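Local coordinates for protein putative protease (Parabacteroides distasonis ATCC 8503, PDB 3KD4) that is of unknown function but is tentatively regarded as an exported protease, at residues E306-Y311 against A329-V334; S344-R349 against I363-T368; A213-L218 against V356-T361; L259-I264 against L288-L293; E246-I251 against V296-A301. All coordinates share one frame; numbering follows the deposited sequence.

Interaction 1: E306-Y311 against A329-V334; sequences EVLAVY and AVKATV
Glu-306 and Lys-331 pair as antiparallel strand residues that satisfy each other's backbone: Glu-306 N donates to Lys-331 O at 3.0 Å, and Lys-331 N to Glu-306 O at 2.9 Å. Two residues on, Leu-308 N reaches Ala-329 O at 2.8 Å and Ala-329 N reaches Leu-308 O at 3.1 Å. Between them lies the non-hydrogen-bonded pair Val-307 and Val-330, where Val-330 CA makes a CA-H...O contact with Glu-306 O at 3.4 Å; the backbone of Val-307 bonds instead to Leu-358, just beyond strand 353-357, on the other edge of strand 305-312. The side chains of Glu-306 and Lys-331 run side by side, pointing the same way, and close in a long salt bridge, OE1 to NZ 3.3 Å, weak as a hydrogen bond. The other carboxylate oxygen, OE2, is taken by the hydroxyl of Ser-359. Leu-308 crosses Lys-331 at about a right angle, its CD1 3.9 Å from Lys-331 CB. An alanine at Leu-308 would probably open a gap beside Lys-331 CB and leave Leu-346 and Ile-363 without this branched partner. Strand 305-312 is central in a five-stranded antiparallel sheet, between strands 327-334 and 353-357; Val-307 and Val-330 face helix 287-300, whereas Leu-308 and Lys-331 face the other way and meet Tyr-340 of strand 337-341.

Interaction 2: S344-R349 against I363-T368; sequences SPLTNR and IEIETT
Thr-347 and Thr-368 lie side by side and point the same way, with Thr-347 CB 3.5 Å from Thr-368 OG1. Their backbones are tied by a nearly straight bond, Thr-368 N to Thr-347 O at 2.9 Å. The first torsion of Thr-347 (57°) sets OG1 between the backbone N and the carbonyl carbon, where it donates to a water 2.7 Å from OG1. That water in turn donates to Asn-348 OD1 and Thr-368 O, so one molecule joins three polar groups across the contact. Thr-347 CG2 goes to Ile-365, whose side chain it meets at about a right angle, CG2 to CG2 3.8 Å. Ile-365 also lies obliquely across Leu-346, its CG2 4.0 Å from Leu-346 CB, and Leu-346 carries this packing on to Leu-308 and Val-310 of the sheet. On the Thr-367 side another water, 2.8 Å from Thr-367 OG1, bonds weakly to Arg-349 O, while the guanidinium of Arg-349 turns elsewhere, to Asp-353 and Glu-418. This is a partly hydrated junction in which a short, weakly bonded helical turn meets the loop joining strand 362-363 of the central antiparallel sheet to strand 370-380 of the separate mixed sheet.

Interaction 3: A213-L218 against V356-T361; sequences AALATL and VSLSGT
Leu-215, on helix 211-222, comes within 4.9 Å of Leu-358 (CA to CA), where the strand ending at Ser-357 turns back through a type I beta turn from Ser-357 to Gly-360. Leu-215 and Leu-358 carry most of the contact, and Leu-215 splits its methyls between two partners. CD1 meets Val-356 CG1 at 3.6 Å, the two side chains crossing at about a right angle; CD2 meets Leu-358 CD2 at 3.9 Å, again with the chains roughly perpendicular. The CB of Leu-215 rests against the carbonyl oxygen of Leu-358 at 3.7 Å. One helical turn on, Leu-218 lies obliquely to Leu-358, its CD2 4.1 Å from Leu-358 CD1. Leu-358 therefore fits against two leucines on one face of the helix, and Asp-219 and Leu-222 of the same helix continue its surroundings, while Leu-322 and Tyr-311 border Leu-215. Several polar groups of the turn are satisfied within it: Gly-360 N bonds to Ser-357 O at 2.8 Å, Ser-357 N to Thr-361 O at 2.9 Å, and Ser-357 OG accepts from Thr-361 N. Gly-360 has a positive phi (98°), which suits a residue without a side chain. No hydrogen bond joins the helix to the turn, so a buried apolar fit, with no directional bond to fix it, holds these two parts together.

Interaction 4: L259-I264 against L288-L293; sequences LSTCPI and LEIAQL
A hydroxyl set against a methyl makes the closest approach here: Thr-261 OG1 stands 3.4 Å from Ile-290 CD1, and no hydrogen bond crosses between the segments. The extended second torsion of Ile-290 (167°) carries CD1 out to Thr-261, whose side chain it crosses at about a right angle; CB and CG2 of Thr-261 each lie 4.0 Å from the same methyl. The carbonyl oxygen of Ser-260 also lies 3.9 Å from Ile-290 CD1. Deeper in the contact, Leu-259 and Ile-290 slide past each other in opposite directions, with Leu-259 CD2 4.1 Å from Ile-290 CG1. That same CD2 is 3.8 Å from CD2 of Leu-293, which lies obliquely to Leu-259 and adds a second helix residue on the same side. The backbones stay well apart, the nearest CA pair, Thr-261 and Ile-290, being 7.6 Å distant, so no backbone-to-backbone contact forms, and the side chains of the helix bridge the gap. Thr-261 is exposed to solvent, while Leu-293 is buried. Leu-259 is the first residue to leave helical geometry after helix 244-258, and it also touches Val-279 of helix 276-282; strand 260-261 then pairs in parallel with strand 284-285, just before helix 287-300 begins.

Interaction 5: E246-I251 against V296-A301; sequences EKVNII and VMLNAA
Ile-251 and the selenomethionine Met-297 pack tightly, Ile-251 CG2 lying 3.6 Å from Met-297 CB where their side chains cross at a slant. Ile-251 also slides past Leu-298 in the opposite direction, its CB 3.9 Å from Leu-298 CD2. That methyl reaches the helix backbone as well, coming 4.0 Å from Val-248 CA. The two helix segments run roughly antiparallel, 149° between directions and 10.0 Å between axes, and both rest on the antiparallel sheet through Val-248, which meets Val-334, and Leu-298, which meets Val-330. A long helix leading into such a sheet is consistent with the transglutaminase-like core that often accompanies DUF3857 regions. Toward the partly exposed end the packing gives way to one polar link: Lys-247, its chain extended beyond CG, sends NZ to Ala-301 O at 3.2 Å, nearly along the C=O axis. Ala-301 follows helix 287-300, so the ammonium group sits by the helix's C-terminal end, where its charge would probably be favoured. An alanine in place of Lys-247 would probably leave Ala-301 O without this donor. Ala-301 itself also touches Thr-238 of helix 228-238.

How the interactions relate
From the N terminus, 213-218 comes first and waits longest for its partner: interaction 3 closes only at 356-361, spanning 137 residues. Within that span, interaction 5 joins helices 244-258 and 287-300, and it encloses interaction 4, which brings strand 260-261 back to an earlier part of the same long helix. Interaction 1 follows in series, pairing strands 305-312 and 327-334 on which that helix lies. Interaction 2 opens before 356-361 and closes after it, so it crosses interaction 3. Together they tie helices 211-222, 244-258 and 287-300 to the central antiparallel sheet, and interaction 2 links that sheet to the approach to strand 370-380.

Interaction 1: E306-Y311 against A329-V334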
# COMPACT_ATOMS: atom_id res chain seq x y z
N GLU A 306 -18.56 -2.15 -12.26
CA GLU A 306 -17.64 -3.29 -12.31
C GLU A 306 -16.53 -3.15 -11.28
O GLU A 306 -16.06 -2.04 -11.01
CB GLU A 306 -16.98 -3.33 -13.68
CG GLU A 306 -17.48 -4.35 -14.64
CD GLU A 306 -16.55 -4.48 -15.87
OE1 GLU A 306 -16.48 -3.51 -16.64
OE2 GLU A 306 -15.88 -5.53 -16.00
N VAL A 307 -16.04 -4.28 -10.77
CA VAL A 307 -14.87 -4.30 -9.89
C VAL A 307 -13.61 -4.13 -10.76
O VAL A 307 -13.53 -4.62 -11.90
CB VAL A 307 -14.84 -5.60 -9.04
CG1 VAL A 307 -13.57 -5.66 -8.18
CG2 VAL A 307 -16.11 -5.69 -8.15
N LEU A 308 -12.65 -3.39 -10.22
CA LEU A 308 -11.36 -3.16 -10.86
C LEU A 308 -10.25 -3.66 -9.96
O LEU A 308 -10.30 -3.49 -8.74
CB LEU A 308 -11.14 -1.66 -11.10
CG LEU A 308 -12.27 -0.86 -11.77
CD1 LEU A 308 -11.82 0.62 -11.95
CD2 LEU A 308 -12.65 -1.49 -13.12
N ALA A 309 -9.25 -4.23 -10.58
CA ALA A 309 -8.02 -4.62 -9.93
C ALA A 309 -6.92 -3.60 -10.29
O ALA A 309 -6.81 -3.19 -11.45
CB ALA A 309 -7.61 -6.03 -10.34
N VAL A 310 -6.13 -3.21 -9.30
CA VAL A 310 -5.02 -2.29 -9.49
C VAL A 310 -3.71 -3.02 -9.27
O VAL A 310 -3.49 -3.62 -8.19
CB VAL A 310 -5.12 -1.08 -8.49
CG1 VAL A 310 -4.04 -0.01 -8.77
CG2 VAL A 310 -6.55 -0.46 -8.53
N TYR A 311 -2.86 -3.00 -10.29
CA TYR A 311 -1.55 -3.61 -10.28
C TYR A 311 -0.48 -2.54 -10.33
O TYR A 311 -0.71 -1.44 -10.85
CB TYR A 311 -1.33 -4.43 -11.55
CG TYR A 311 -2.23 -5.61 -11.75
CD1 TYR A 311 -3.45 -5.49 -12.40
CD2 TYR A 311 -1.86 -6.85 -11.28
CE1 TYR A 311 -4.26 -6.62 -12.61
CE2 TYR A 311 -2.65 -7.94 -11.47
CZ TYR A 311 -3.83 -7.83 -12.13
OH TYR A 311 -4.59 -8.97 -12.25
N ALA A 329 -11.05 -1.43 -6.59
CA ALA A 329 -11.93 -0.29 -6.72
C ALA A 329 -13.16 -0.75 -7.48
O ALA A 329 -13.25 -1.90 -7.96
CB ALA A 329 -11.18 0.86 -7.46
N VAL A 330 -14.13 0.14 -7.57
CA VAL A 330 -15.33 -0.09 -8.33
C VAL A 330 -15.49 1.08 -9.28
O VAL A 330 -15.33 2.24 -8.90
CB VAL A 330 -16.53 -0.24 -7.40
CG1 VAL A 330 -17.87 -0.38 -8.18
CG2 VAL A 330 -16.32 -1.45 -6.47
N LYS A 331 -15.79 0.76 -10.53
CA LYS A 331 -16.13 1.73 -11.55
C LYS A 331 -17.66 1.82 -11.61
O LYS A 331 -18.33 0.79 -11.68
CB LYS A 331 -15.58 1.20 -12.89
CG LYS A 331 -16.08 1.82 -14.14
CD LYS A 331 -15.29 1.28 -15.36
CE LYS A 331 -15.63 -0.15 -15.79
NZ LYS A 331 -16.68 -0.23 -16.84
N ALA A 332 -18.21 3.04 -11.58
CA ALA A 332 -19.66 3.27 -11.72
C ALA A 332 -19.91 4.25 -12.87
O ALA A 332 -19.31 5.31 -12.93
CB ALA A 332 -20.27 3.83 -10.45
N THR A 333 -20.78 3.87 -13.79
CA THR A 333 -21.10 4.74 -14.93
C THR A 333 -22.35 5.54 -14.59
O THR A 333 -23.42 4.96 -14.43
CB THR A 333 -21.34 3.94 -16.18
OG1 THR A 333 -20.20 3.10 -16.39
CG2 THR A 333 -21.54 4.86 -17.41
N VAL A 334 -22.19 6.85 -14.44
CA VAL A 334 -23.25 7.74 -13.98
C VAL A 334 -23.55 8.73 -15.13
O VAL A 334 -22.69 9.55 -15.48
CB VAL A 334 -22.80 8.48 -12.71
CG1 VAL A 334 -23.79 9.59 -12.32
CG2 VAL A 334 -22.54 7.46 -11.55

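Interaction 2: S344-R349 against I363-T368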
# COMPACT_ATOMS: atom_id res chain seq x y z
N SER A 344 -8.75 5.40 -1.52
CA SER A 344 -8.05 6.56 -2.02
C SER A 344 -8.32 6.74 -3.52
O SER A 344 -8.41 5.76 -4.25
CB SER A 344 -6.55 6.36 -1.79
OG SER A 344 -5.86 7.44 -2.37
N PRO A 345 -8.42 7.99 -3.99
CA PRO A 345 -8.83 8.15 -5.40
C PRO A 345 -7.85 7.53 -6.38
O PRO A 345 -6.64 7.77 -6.26
CB PRO A 345 -8.86 9.67 -5.59
CG PRO A 345 -9.10 10.22 -4.22
CD PRO A 345 -8.42 9.27 -3.26
N LEU A 346 -8.36 6.77 -7.35
CA LEU A 346 -7.48 6.18 -8.36
C LEU A 346 -6.73 7.24 -9.14
O LEU A 346 -5.61 7.01 -9.56
CB LEU A 346 -8.24 5.29 -9.35
CG LEU A 346 -8.76 3.95 -8.86
CD1 LEU A 346 -9.44 3.23 -10.04
CD2 LEU A 346 -7.65 3.08 -8.29
N THR A 347 -7.33 8.41 -9.28
CA THR A 347 -6.71 9.52 -10.02
C THR A 347 -5.55 10.20 -9.25
O THR A 347 -4.86 11.06 -9.81
CB THR A 347 -7.78 10.55 -10.42
OG1 THR A 347 -8.46 11.01 -9.24
CG2 THR A 347 -8.79 9.91 -11.41
N ASN A 348 -5.30 9.81 -8.00
CA ASN A 348 -4.11 10.31 -7.29
C ASN A 348 -2.84 9.77 -7.90
O ASN A 348 -1.90 10.50 -8.16
CB ASN A 348 -4.15 10.00 -5.79
CG ASN A 348 -5.09 10.89 -5.03
OD1 ASN A 348 -5.86 11.65 -5.61
ND2 ASN A 348 -5.02 10.81 -3.73
N ARG A 349 -2.80 8.46 -8.14
CA ARG A 349 -1.62 7.86 -8.74
C ARG A 349 -1.75 7.73 -10.26
O ARG A 349 -0.77 7.58 -10.97
CB ARG A 349 -1.33 6.50 -8.09
CG ARG A 349 -1.00 6.58 -6.57
CD ARG A 349 -0.87 5.19 -5.96
NE ARG A 349 0.07 4.38 -6.73
CZ ARG A 349 1.39 4.51 -6.69
NH1 ARG A 349 1.97 5.39 -5.88
NH2 ARG A 349 2.16 3.74 -7.46
N ILE A 363 -7.68 0.12 -18.15
CA ILE A 363 -8.25 1.47 -18.08
C ILE A 363 -7.13 2.49 -17.89
O ILE A 363 -6.37 2.42 -16.95
CB ILE A 363 -9.23 1.61 -16.95
CG1 ILE A 363 -10.31 0.54 -17.07
CG2 ILE A 363 -9.85 3.04 -16.94
CD1 ILE A 363 -11.35 0.58 -15.97
N GLU A 364 -7.05 3.44 -18.81
CA GLU A 364 -6.04 4.50 -18.73
C GLU A 364 -6.54 5.58 -17.77
O GLU A 364 -7.18 6.55 -18.19
CB GLU A 364 -5.82 5.05 -20.15
CG GLU A 364 -4.81 6.16 -20.28
CD GLU A 364 -4.73 6.68 -21.72
OE1 GLU A 364 -5.02 5.91 -22.67
OE2 GLU A 364 -4.40 7.86 -21.88
N ILE A 365 -6.28 5.41 -16.47
CA ILE A 365 -6.79 6.31 -15.44
C ILE A 365 -6.02 7.62 -15.57
O ILE A 365 -4.80 7.61 -15.68
CB ILE A 365 -6.59 5.78 -14.00
CG1 ILE A 365 -7.24 4.38 -13.81
CG2 ILE A 365 -7.18 6.78 -12.95
CD1 ILE A 365 -8.73 4.42 -13.85
N GLU A 366 -6.73 8.74 -15.57
CA GLU A 366 -6.08 10.06 -15.61
C GLU A 366 -5.49 10.40 -14.24
O GLU A 366 -5.91 9.82 -13.21
CB GLU A 366 -7.05 11.15 -16.05
CG GLU A 366 -8.12 11.46 -15.02
CD GLU A 366 -9.20 12.44 -15.54
OE1 GLU A 366 -9.10 12.94 -16.69
OE2 GLU A 366 -10.18 12.66 -14.78
N THR A 367 -4.50 11.27 -14.25
CA THR A 367 -3.84 11.73 -13.05
C THR A 367 -4.41 13.11 -12.76
O THR A 367 -4.29 13.99 -13.59
CB THR A 367 -2.32 11.80 -13.24
OG1 THR A 367 -1.83 10.50 -13.65
CG2 THR A 367 -1.65 12.22 -11.94
N THR A 368 -5.11 13.26 -11.64
CA THR A 368 -5.86 14.49 -11.32
C THR A 368 -5.31 15.06 -10.01
O THR A 368 -5.22 14.35 -9.02
CB THR A 368 -7.37 14.20 -11.10
OG1 THR A 368 -7.92 13.57 -12.25
CG2 THR A 368 -8.14 15.47 -10.83
O HOH W 1 -7.01 12.72 -7.75
O HOH W 2 -2.61 13.28 -8.63
O HOH W 3 0.69 9.42 -13.41

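Interaction 3: A213-L218 against V356-T361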
# COMPACT_ATOMS: atom_id res chain seq x y z
N ALA A 213 -7.78 -14.53 -17.61
CA ALA A 213 -8.44 -15.72 -17.05
C ALA A 213 -8.43 -15.71 -15.51
O ALA A 213 -9.41 -16.09 -14.89
CB ALA A 213 -7.82 -17.04 -17.59
N ALA A 214 -7.33 -15.26 -14.92
CA ALA A 214 -7.25 -15.09 -13.47
C ALA A 214 -8.37 -14.16 -12.98
O ALA A 214 -9.12 -14.48 -12.03
CB ALA A 214 -5.87 -14.59 -13.06
N LEU A 215 -8.50 -13.01 -13.63
CA LEU A 215 -9.55 -12.03 -13.28
C LEU A 215 -10.96 -12.58 -13.52
O LEU A 215 -11.86 -12.37 -12.70
CB LEU A 215 -9.31 -10.72 -14.06
CG LEU A 215 -8.01 -9.98 -13.70
CD1 LEU A 215 -7.72 -8.79 -14.64
CD2 LEU A 215 -8.01 -9.54 -12.21
N ALA A 216 -11.14 -13.32 -14.61
CA ALA A 216 -12.46 -13.93 -14.94
C ALA A 216 -12.81 -14.99 -13.91
O ALA A 216 -13.96 -15.11 -13.48
CB ALA A 216 -12.50 -14.55 -16.39
N THR A 217 -11.81 -15.76 -13.50
CA THR A 217 -12.05 -16.70 -12.42
C THR A 217 -12.49 -16.01 -11.12
O THR A 217 -13.43 -16.45 -10.46
CB THR A 217 -10.84 -17.59 -12.18
OG1 THR A 217 -10.71 -18.43 -13.36
CG2 THR A 217 -11.06 -18.46 -10.92
N LEU A 218 -11.82 -14.93 -10.76
CA LEU A 218 -12.21 -14.17 -9.58
C LEU A 218 -13.66 -13.69 -9.70
O LEU A 218 -14.47 -13.85 -8.79
CB LEU A 218 -11.26 -13.00 -9.34
CG LEU A 218 -11.53 -12.08 -8.14
CD1 LEU A 218 -11.53 -12.86 -6.79
CD2 LEU A 218 -10.52 -10.93 -8.10
N VAL A 356 -7.22 -2.71 -14.23
CA VAL A 356 -7.92 -3.63 -15.15
C VAL A 356 -9.23 -4.07 -14.55
O VAL A 356 -9.25 -4.51 -13.37
CB VAL A 356 -7.05 -4.86 -15.43
CG1 VAL A 356 -7.72 -5.73 -16.51
CG2 VAL A 356 -5.63 -4.47 -15.84
N SER A 357 -10.33 -3.96 -15.30
CA SER A 357 -11.61 -4.49 -14.84
C SER A 357 -11.56 -6.04 -14.75
O SER A 357 -10.74 -6.67 -15.40
CB SER A 357 -12.72 -4.07 -15.80
OG SER A 357 -12.63 -4.80 -17.00
N LEU A 358 -12.42 -6.63 -13.94
CA LEU A 358 -12.51 -8.11 -13.84
C LEU A 358 -12.96 -8.81 -15.13
O LEU A 358 -12.68 -10.00 -15.32
CB LEU A 358 -13.40 -8.56 -12.68
CG LEU A 358 -12.97 -8.17 -11.25
CD1 LEU A 358 -13.59 -9.08 -10.18
CD2 LEU A 358 -11.48 -8.09 -11.06
N SER A 359 -13.58 -8.06 -16.03
CA SER A 359 -13.88 -8.56 -17.36
C SER A 359 -12.67 -8.37 -18.26
O SER A 359 -12.75 -8.71 -19.41
CB SER A 359 -15.11 -7.86 -17.94
OG SER A 359 -14.91 -6.47 -18.04
N GLY A 360 -11.55 -7.82 -17.77
CA GLY A 360 -10.29 -7.83 -18.52
C GLY A 360 -9.84 -6.63 -19.33
O GLY A 360 -8.87 -6.72 -20.09
N THR A 361 -10.52 -5.50 -19.19
CA THR A 361 -10.20 -4.29 -19.93
C THR A 361 -9.29 -3.39 -19.11
O THR A 361 -9.60 -3.03 -17.97
CB THR A 361 -11.51 -3.51 -20.24
OG1 THR A 361 -12.37 -4.36 -20.97
CG2 THR A 361 -11.28 -2.16 -21.02

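Interaction 4: L259-I264 against L288-L293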
# COMPACT_ATOMS: atom_id res chain seq x y z
N LEU A 259 -20.31 -0.74 7.23
CA LEU A 259 -19.37 -1.86 7.15
C LEU A 259 -18.00 -1.37 7.52
O LEU A 259 -17.56 -0.33 7.03
CB LEU A 259 -19.33 -2.46 5.75
CG LEU A 259 -20.40 -3.50 5.43
CD1 LEU A 259 -21.67 -2.85 4.83
CD2 LEU A 259 -19.85 -4.55 4.47
N SER A 260 -17.33 -2.10 8.39
CA SER A 260 -15.94 -1.79 8.65
C SER A 260 -15.08 -2.71 7.77
O SER A 260 -15.53 -3.80 7.37
CB SER A 260 -15.64 -1.97 10.12
OG SER A 260 -15.78 -3.32 10.45
N THR A 261 -13.88 -2.25 7.42
CA THR A 261 -13.01 -3.02 6.54
C THR A 261 -12.08 -3.88 7.35
O THR A 261 -11.38 -3.40 8.20
CB THR A 261 -12.17 -2.15 5.64
OG1 THR A 261 -13.02 -1.25 4.98
CG2 THR A 261 -11.45 -3.03 4.56
N CYS A 262 -12.08 -5.16 7.03
CA CYS A 262 -11.25 -6.16 7.67
C CYS A 262 -10.10 -6.49 6.73
O CYS A 262 -10.32 -7.11 5.70
CB CYS A 262 -12.14 -7.38 7.88
SG CYS A 262 -11.46 -8.62 8.89
N PRO A 263 -8.88 -6.06 7.06
CA PRO A 263 -7.79 -6.26 6.09
C PRO A 263 -7.19 -7.68 6.00
O PRO A 263 -6.00 -7.89 6.20
CB PRO A 263 -6.77 -5.21 6.53
CG PRO A 263 -6.93 -5.15 8.04
CD PRO A 263 -8.41 -5.39 8.29
N ILE A 264 -8.00 -8.65 5.61
CA ILE A 264 -7.53 -10.02 5.45
C ILE A 264 -7.04 -10.21 4.02
O ILE A 264 -7.80 -10.00 3.07
CB ILE A 264 -8.62 -11.00 5.76
CG1 ILE A 264 -9.13 -10.72 7.19
CG2 ILE A 264 -8.12 -12.44 5.63
CD1 ILE A 264 -10.43 -11.32 7.44
N LEU A 288 -12.15 -7.07 -0.77
CA LEU A 288 -12.72 -7.79 -1.88
C LEU A 288 -14.24 -7.94 -1.69
O LEU A 288 -15.01 -7.75 -2.62
CB LEU A 288 -12.06 -9.16 -2.02
CG LEU A 288 -12.54 -10.06 -3.17
CD1 LEU A 288 -12.26 -9.40 -4.52
CD2 LEU A 288 -11.86 -11.47 -3.07
N GLU A 289 -14.65 -8.31 -0.48
CA GLU A 289 -16.08 -8.41 -0.14
C GLU A 289 -16.80 -7.08 -0.29
O GLU A 289 -17.90 -7.01 -0.83
CB GLU A 289 -16.24 -8.94 1.29
CG GLU A 289 -16.03 -10.44 1.40
CD GLU A 289 -15.98 -10.96 2.85
OE1 GLU A 289 -15.79 -10.13 3.77
OE2 GLU A 289 -16.15 -12.18 3.07
N ILE A 290 -16.18 -6.01 0.20
CA ILE A 290 -16.80 -4.70 0.12
C ILE A 290 -16.91 -4.22 -1.33
O ILE A 290 -17.97 -3.72 -1.75
CB ILE A 290 -16.05 -3.67 1.03
CG1 ILE A 290 -16.23 -4.06 2.51
CG2 ILE A 290 -16.55 -2.22 0.80
CD1 ILE A 290 -15.28 -3.31 3.49
N ALA A 291 -15.86 -4.43 -2.10
CA ALA A 291 -15.90 -4.08 -3.51
C ALA A 291 -17.05 -4.79 -4.24
O ALA A 291 -17.72 -4.17 -5.04
CB ALA A 291 -14.56 -4.44 -4.17
N GLN A 292 -17.25 -6.07 -3.97
CA GLN A 292 -18.30 -6.85 -4.66
C GLN A 292 -19.67 -6.46 -4.16
O GLN A 292 -20.60 -6.38 -4.96
CB GLN A 292 -18.10 -8.36 -4.52
CG GLN A 292 -19.14 -9.22 -5.24
CD GLN A 292 -19.20 -9.03 -6.75
OE1 GLN A 292 -18.41 -8.30 -7.33
NE2 GLN A 292 -20.15 -9.72 -7.39
N LEU A 293 -19.80 -6.20 -2.86
CA LEU A 293 -21.08 -5.74 -2.31
C LEU A 293 -21.55 -4.42 -2.97
O LEU A 293 -22.71 -4.27 -3.42
CB LEU A 293 -20.96 -5.57 -0.79
CG LEU A 293 -22.24 -5.05 -0.12
CD1 LEU A 293 -23.42 -6.00 -0.46
CD2 LEU A 293 -22.08 -4.86 1.42

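Interaction 5: E246-I251 against V296-A301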
# COMPACT_ATOMS: atom_id res chain seq x y z
N GLU A 246 -27.29 10.57 -7.14
CA GLU A 246 -27.85 10.45 -5.81
C GLU A 246 -27.87 8.96 -5.45
O GLU A 246 -27.57 8.60 -4.33
CB GLU A 246 -29.28 11.04 -5.77
CG GLU A 246 -29.91 10.92 -4.39
CD GLU A 246 -31.32 11.49 -4.30
OE1 GLU A 246 -31.68 12.36 -5.13
OE2 GLU A 246 -32.06 11.06 -3.39
N LYS A 247 -28.22 8.12 -6.41
CA LYS A 247 -28.25 6.69 -6.17
C LYS A 247 -26.89 6.14 -5.78
O LYS A 247 -26.79 5.33 -4.84
CB LYS A 247 -28.76 5.95 -7.39
CG LYS A 247 -30.18 6.25 -7.77
CD LYS A 247 -30.51 5.39 -8.95
CE LYS A 247 -31.95 5.48 -9.38
NZ LYS A 247 -32.13 4.48 -10.48
N VAL A 248 -25.84 6.56 -6.49
CA VAL A 248 -24.48 6.14 -6.14
C VAL A 248 -24.16 6.60 -4.71
O VAL A 248 -23.66 5.83 -3.88
CB VAL A 248 -23.40 6.70 -7.15
CG1 VAL A 248 -21.96 6.41 -6.63
CG2 VAL A 248 -23.63 6.13 -8.57
N ASN A 249 -24.49 7.85 -4.40
CA ASN A 249 -24.19 8.38 -3.06
C ASN A 249 -24.88 7.62 -1.95
O ASN A 249 -24.28 7.33 -0.93
CB ASN A 249 -24.57 9.85 -2.98
CG ASN A 249 -23.83 10.71 -3.99
OD1 ASN A 249 -22.78 10.32 -4.52
ND2 ASN A 249 -24.38 11.89 -4.24
N ILE A 250 -26.14 7.28 -2.17
CA ILE A 250 -26.91 6.53 -1.19
C ILE A 250 -26.25 5.17 -0.92
O ILE A 250 -25.99 4.80 0.23
CB ILE A 250 -28.38 6.37 -1.64
CG1 ILE A 250 -29.12 7.72 -1.55
CG2 ILE A 250 -29.10 5.30 -0.79
CD1 ILE A 250 -30.52 7.76 -2.23
N ILE A 251 -25.88 4.47 -2.00
CA ILE A 251 -25.31 3.13 -1.87
C ILE A 251 -23.92 3.19 -1.22
O ILE A 251 -23.65 2.52 -0.22
CB ILE A 251 -25.26 2.39 -3.22
CG1 ILE A 251 -26.67 2.22 -3.82
CG2 ILE A 251 -24.53 1.02 -3.08
CD1 ILE A 251 -27.62 1.37 -3.00
N VAL A 296 -22.49 -5.12 -6.64
CA VAL A 296 -23.80 -5.78 -6.73
C VAL A 296 -24.93 -4.77 -6.48
O VAL A 296 -25.92 -4.73 -7.20
CB VAL A 296 -23.92 -6.92 -5.72
CG1 VAL A 296 -25.38 -7.37 -5.54
CG2 VAL A 296 -23.00 -8.11 -6.15
N MSE A 297 -24.75 -3.93 -5.48
CA MSE A 297 -25.81 -2.99 -5.10
C MSE A 297 -25.94 -1.88 -6.14
O MSE A 297 -27.05 -1.54 -6.56
CB MSE A 297 -25.53 -2.43 -3.71
CG MSE A 297 -25.69 -3.46 -2.65
SE MSE A 297 -25.55 -2.77 -0.81
CE MSE A 297 -27.37 -2.05 -0.72
N LEU A 298 -24.81 -1.31 -6.58
CA LEU A 298 -24.86 -0.31 -7.66
C LEU A 298 -25.57 -0.84 -8.91
O LEU A 298 -26.50 -0.21 -9.42
CB LEU A 298 -23.48 0.20 -8.04
CG LEU A 298 -22.77 1.02 -6.96
CD1 LEU A 298 -21.30 1.23 -7.35
CD2 LEU A 298 -23.49 2.34 -6.72
N ASN A 299 -25.16 -2.02 -9.38
CA ASN A 299 -25.83 -2.61 -10.55
C ASN A 299 -27.31 -2.85 -10.32
O ASN A 299 -28.11 -2.58 -11.22
CB ASN A 299 -25.14 -3.89 -10.99
CG ASN A 299 -23.88 -3.62 -11.79
OD1 ASN A 299 -23.95 -3.10 -12.89
ND2 ASN A 299 -22.73 -3.94 -11.22
N ALA A 300 -27.68 -3.31 -9.13
CA ALA A 300 -29.08 -3.59 -8.84
C ALA A 300 -29.87 -2.30 -8.87
O ALA A 300 -31.06 -2.31 -9.19
CB ALA A 300 -29.24 -4.33 -7.49
N ALA A 301 -29.21 -1.19 -8.53
CA ALA A 301 -29.81 0.13 -8.53
C ALA A 301 -29.86 0.83 -9.89
O ALA A 301 -30.31 1.96 -9.95
CB ALA A 301 -29.11 1.02 -7.51